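Local structure of uncharacterized protein (Bacillus cereus, 5F2H) at the interface of chains A and B. The protein is of uncharacterised function but belongs to the alpha/beta hydrolase superfamily and may therefore act as a hydrolase. Sequence-based numbering; all coordinates share one arbitrary frame. Chains: chain A/B, Uncharacterized protein.

The interface of chains A and B. Residues chain A 165-168, 181; chain B 113-114, 117-119.
B:Glu117 lies in the stretch of chain B between helix 97-115 and strand 120-124 and reaches onto the alpha/beta-hydrolase fold of chain A, on the loop that follows strand 158-164. The patch recurs with the chains exchanged in a two-fold symmetric pair; whether this dimer forms in solution the structure alone does not show. CG of B:Glu117 stands anti to its own carbonyl carbon (chi1 -68°), and the chain runs on extended past the A:Ser166 carbonyl. Glutamate suits the place because its aliphatic stem can lie by A:Ile168 while its acid end meets an arginine: CG of B:Glu117 is 3.9 Å from the branch methyl CG2 of A:Ile168. At the tip the two carboxylate oxygens take different partners. OE1 of B:Glu117 accepts a nearly straight hydrogen bond, also a salt bridge, from NH2 of A:Arg181 at 2.5 Å; OE1 lies in the guanidinium plane, but NH2 comes to it from above the carboxylate plane, the two planes being 42° apart. OE2 of B:Glu117 receives a weak bond from the backbone N of A:Ile168 at 3.3 Å. Arginine, long and bent at chi3 (57°), can reach this acid from helix 179-195. NH2 of A:Arg181 also donates to the hydroxyl OG of A:Ser166 at 3.0 Å, while CG of A:Gln167 sits 3.7 Å above one face of the A:Arg181 guanidinium; together they should limit its rotation. Small A:Ser166 lets its CB approach the backbone C of B:Arg118 to 3.5 Å.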
ATOM      1  N   SER A 165     -11.882  -7.275  26.272  1.00 57.90           N
ATOM      2  CA  SER A 165     -12.308  -6.649  27.488  1.00 59.38           C
ATOM      3  C   SER A 165     -11.832  -7.438  28.681  1.00 61.85           C
ATOM      4  O   SER A 165     -11.737  -8.664  28.646  1.00 62.40           O
ATOM      5  CB  SER A 165     -13.825  -6.548  27.545  1.00 58.20           C
ATOM      6  OG  SER A 165     -14.234  -6.033  28.804  1.00 60.50           O
ATOM      7  N   SER A 166     -11.547  -6.721  29.751  1.00 59.27           N
ATOM      8  CA  SER A 166     -11.122  -7.362  30.957  1.00 62.65           C
ATOM      9  C   SER A 166     -12.318  -7.922  31.729  1.00 63.30           C
ATOM     10  O   SER A 166     -12.132  -8.744  32.625  1.00 66.79           O
ATOM     11  CB  SER A 166     -10.421  -6.335  31.823  1.00 68.23           C
ATOM     12  OG  SER A 166     -11.283  -5.244  32.086  1.00 71.36           O
ATOM     13  N   GLN A 167     -13.539  -7.514  31.366  1.00 59.22           N
ATOM     14  CA  GLN A 167     -14.750  -7.942  32.081  1.00 59.35           C
ATOM     15  C   GLN A 167     -15.194  -9.336  31.657  1.00 60.12           C
ATOM     16  O   GLN A 167     -15.912  -9.507  30.666  1.00 64.00           O
ATOM     17  CB  GLN A 167     -15.868  -6.922  31.838  1.00 57.44           C
ATOM     18  CG  GLN A 167     -15.487  -5.472  32.152  1.00 56.89           C
ATOM     19  CD  GLN A 167     -16.515  -4.474  31.628  1.00 55.18           C
ATOM     20  OE1 GLN A 167     -17.729  -4.668  31.777  1.00 57.39           O
ATOM     21  NE2 GLN A 167     -16.030  -3.398  31.013  1.00 51.81           N
ATOM     22  N   ILE A 168     -14.794 -10.327  32.445  1.00 61.54           N
ATOM     23  CA  ILE A 168     -15.087 -11.737  32.166  1.00 59.62           C
ATOM     24  C   ILE A 168     -16.389 -12.166  32.820  1.00 59.72           C
ATOM     25  O   ILE A 168     -16.649 -11.809  33.956  1.00 65.16           O
ATOM     26  CB  ILE A 168     -13.895 -12.618  32.627  1.00 63.15           C
ATOM     27  CG1 ILE A 168     -14.002 -14.040  32.084  1.00 65.61           C
ATOM     28  CG2 ILE A 168     -13.740 -12.621  34.146  1.00 66.48           C
ATOM     29  CD1 ILE A 168     -12.828 -14.922  32.465  1.00 66.89           C
ATOM     30  N   ARG A 181     -14.718   1.318  31.821  1.00 69.30           N
ATOM     31  CA  ARG A 181     -13.476   0.547  31.758  1.00 69.65           C
ATOM     32  C   ARG A 181     -13.175   0.297  30.279  1.00 67.68           C
ATOM     33  O   ARG A 181     -12.035   0.416  29.844  1.00 69.13           O
ATOM     34  CB  ARG A 181     -13.634  -0.766  32.501  1.00 71.56           C
ATOM     35  CG  ARG A 181     -13.880  -0.579  33.981  1.00 81.33           C
ATOM     36  CD  ARG A 181     -14.297  -1.869  34.653  1.00 84.28           C
ATOM     37  NE  ARG A 181     -13.341  -2.950  34.474  1.00 84.11           N
ATOM     38  CZ  ARG A 181     -13.517  -4.168  34.978  1.00 89.10           C
ATOM     39  NH1 ARG A 181     -14.593  -4.440  35.711  1.00 89.76           N
ATOM     40  NH2 ARG A 181     -12.612  -5.118  34.762  1.00 90.96           N
TER
ATOM     41  N   ALA B 113     -11.095 -15.790  38.885  1.00 73.82           N
ATOM     42  CA  ALA B 113     -11.077 -15.207  37.560  1.00 69.83           C
ATOM     43  C   ALA B 113     -11.382 -13.721  37.563  1.00 70.97           C
ATOM     44  O   ALA B 113     -10.837 -12.987  36.738  1.00 72.84           O
ATOM     45  CB  ALA B 113     -12.047 -15.941  36.657  1.00 68.01           C
ATOM     46  N   LYS B 114     -12.250 -13.270  38.470  1.00 72.15           N
ATOM     47  CA  LYS B 114     -12.583 -11.856  38.528  1.00 75.47           C
ATOM     48  C   LYS B 114     -11.491 -11.000  39.118  1.00 81.31           C
ATOM     49  O   LYS B 114     -11.312  -9.868  38.693  1.00 82.01           O
ATOM     50  CB  LYS B 114     -13.885 -11.560  39.265  1.00 81.31           C
ATOM     51  CG  LYS B 114     -15.147 -12.006  38.554  1.00 85.54           C
ATOM     52  CD  LYS B 114     -16.370 -11.437  39.260  1.00 87.83           C
ATOM     53  CE  LYS B 114     -17.675 -11.997  38.692  1.00 90.57           C
ATOM     54  NZ  LYS B 114     -17.918 -11.674  37.253  1.00 87.40           N
ATOM     55  N   GLU B 117      -9.024 -10.295  36.354  1.00 83.04           N
ATOM     56  CA  GLU B 117      -9.394  -9.625  35.110  1.00 77.53           C
ATOM     57  C   GLU B 117      -8.215  -8.783  34.638  1.00 78.19           C
ATOM     58  O   GLU B 117      -7.439  -8.274  35.450  1.00 84.35           O
ATOM     59  CB  GLU B 117     -10.626  -8.726  35.290  1.00 75.98           C
ATOM     60  CG  GLU B 117     -11.928  -9.474  35.548  1.00 78.56           C
ATOM     61  CD  GLU B 117     -13.154  -8.566  35.637  1.00 82.48           C
ATOM     62  OE1 GLU B 117     -12.985  -7.348  35.870  1.00 86.44           O
ATOM     63  OE2 GLU B 117     -14.298  -9.072  35.493  1.00 78.90           O
ATOM     64  N   ARG B 118      -8.052  -8.676  33.324  1.00 77.37           N
ATOM     65  CA  ARG B 118      -6.974  -7.884  32.755  1.00 74.30           C
ATOM     66  C   ARG B 118      -7.255  -7.683  31.283  1.00 67.61           C
ATOM     67  O   ARG B 118      -7.821  -8.542  30.622  1.00 63.30           O
ATOM     68  CB  ARG B 118      -5.596  -8.562  32.927  1.00 82.84           C
ATOM     69  CG  ARG B 118      -5.318  -9.790  32.052  1.00 88.23           C
ATOM     70  CD  ARG B 118      -3.936 -10.362  32.380  1.00 98.25           C
ATOM     71  NE  ARG B 118      -3.399 -11.405  31.498  1.00104.91           N
ATOM     72  CZ  ARG B 118      -2.602 -11.184  30.445  1.00109.38           C
ATOM     73  NH1 ARG B 118      -2.260  -9.944  30.071  1.00108.06           N
ATOM     74  NH2 ARG B 118      -2.150 -12.217  29.738  1.00112.05           N
ATOM     75  N   ALA B 119      -6.862  -6.530  30.774  1.00 69.41           N
ATOM     76  CA  ALA B 119      -7.048  -6.233  29.381  1.00 67.89           C
ATOM     77  C   ALA B 119      -6.064  -7.088  28.586  1.00 72.78           C
ATOM     78  O   ALA B 119      -5.038  -7.565  29.116  1.00 74.27           O
ATOM     79  CB  ALA B 119      -6.789  -4.760  29.123  1.00 66.77           C
TER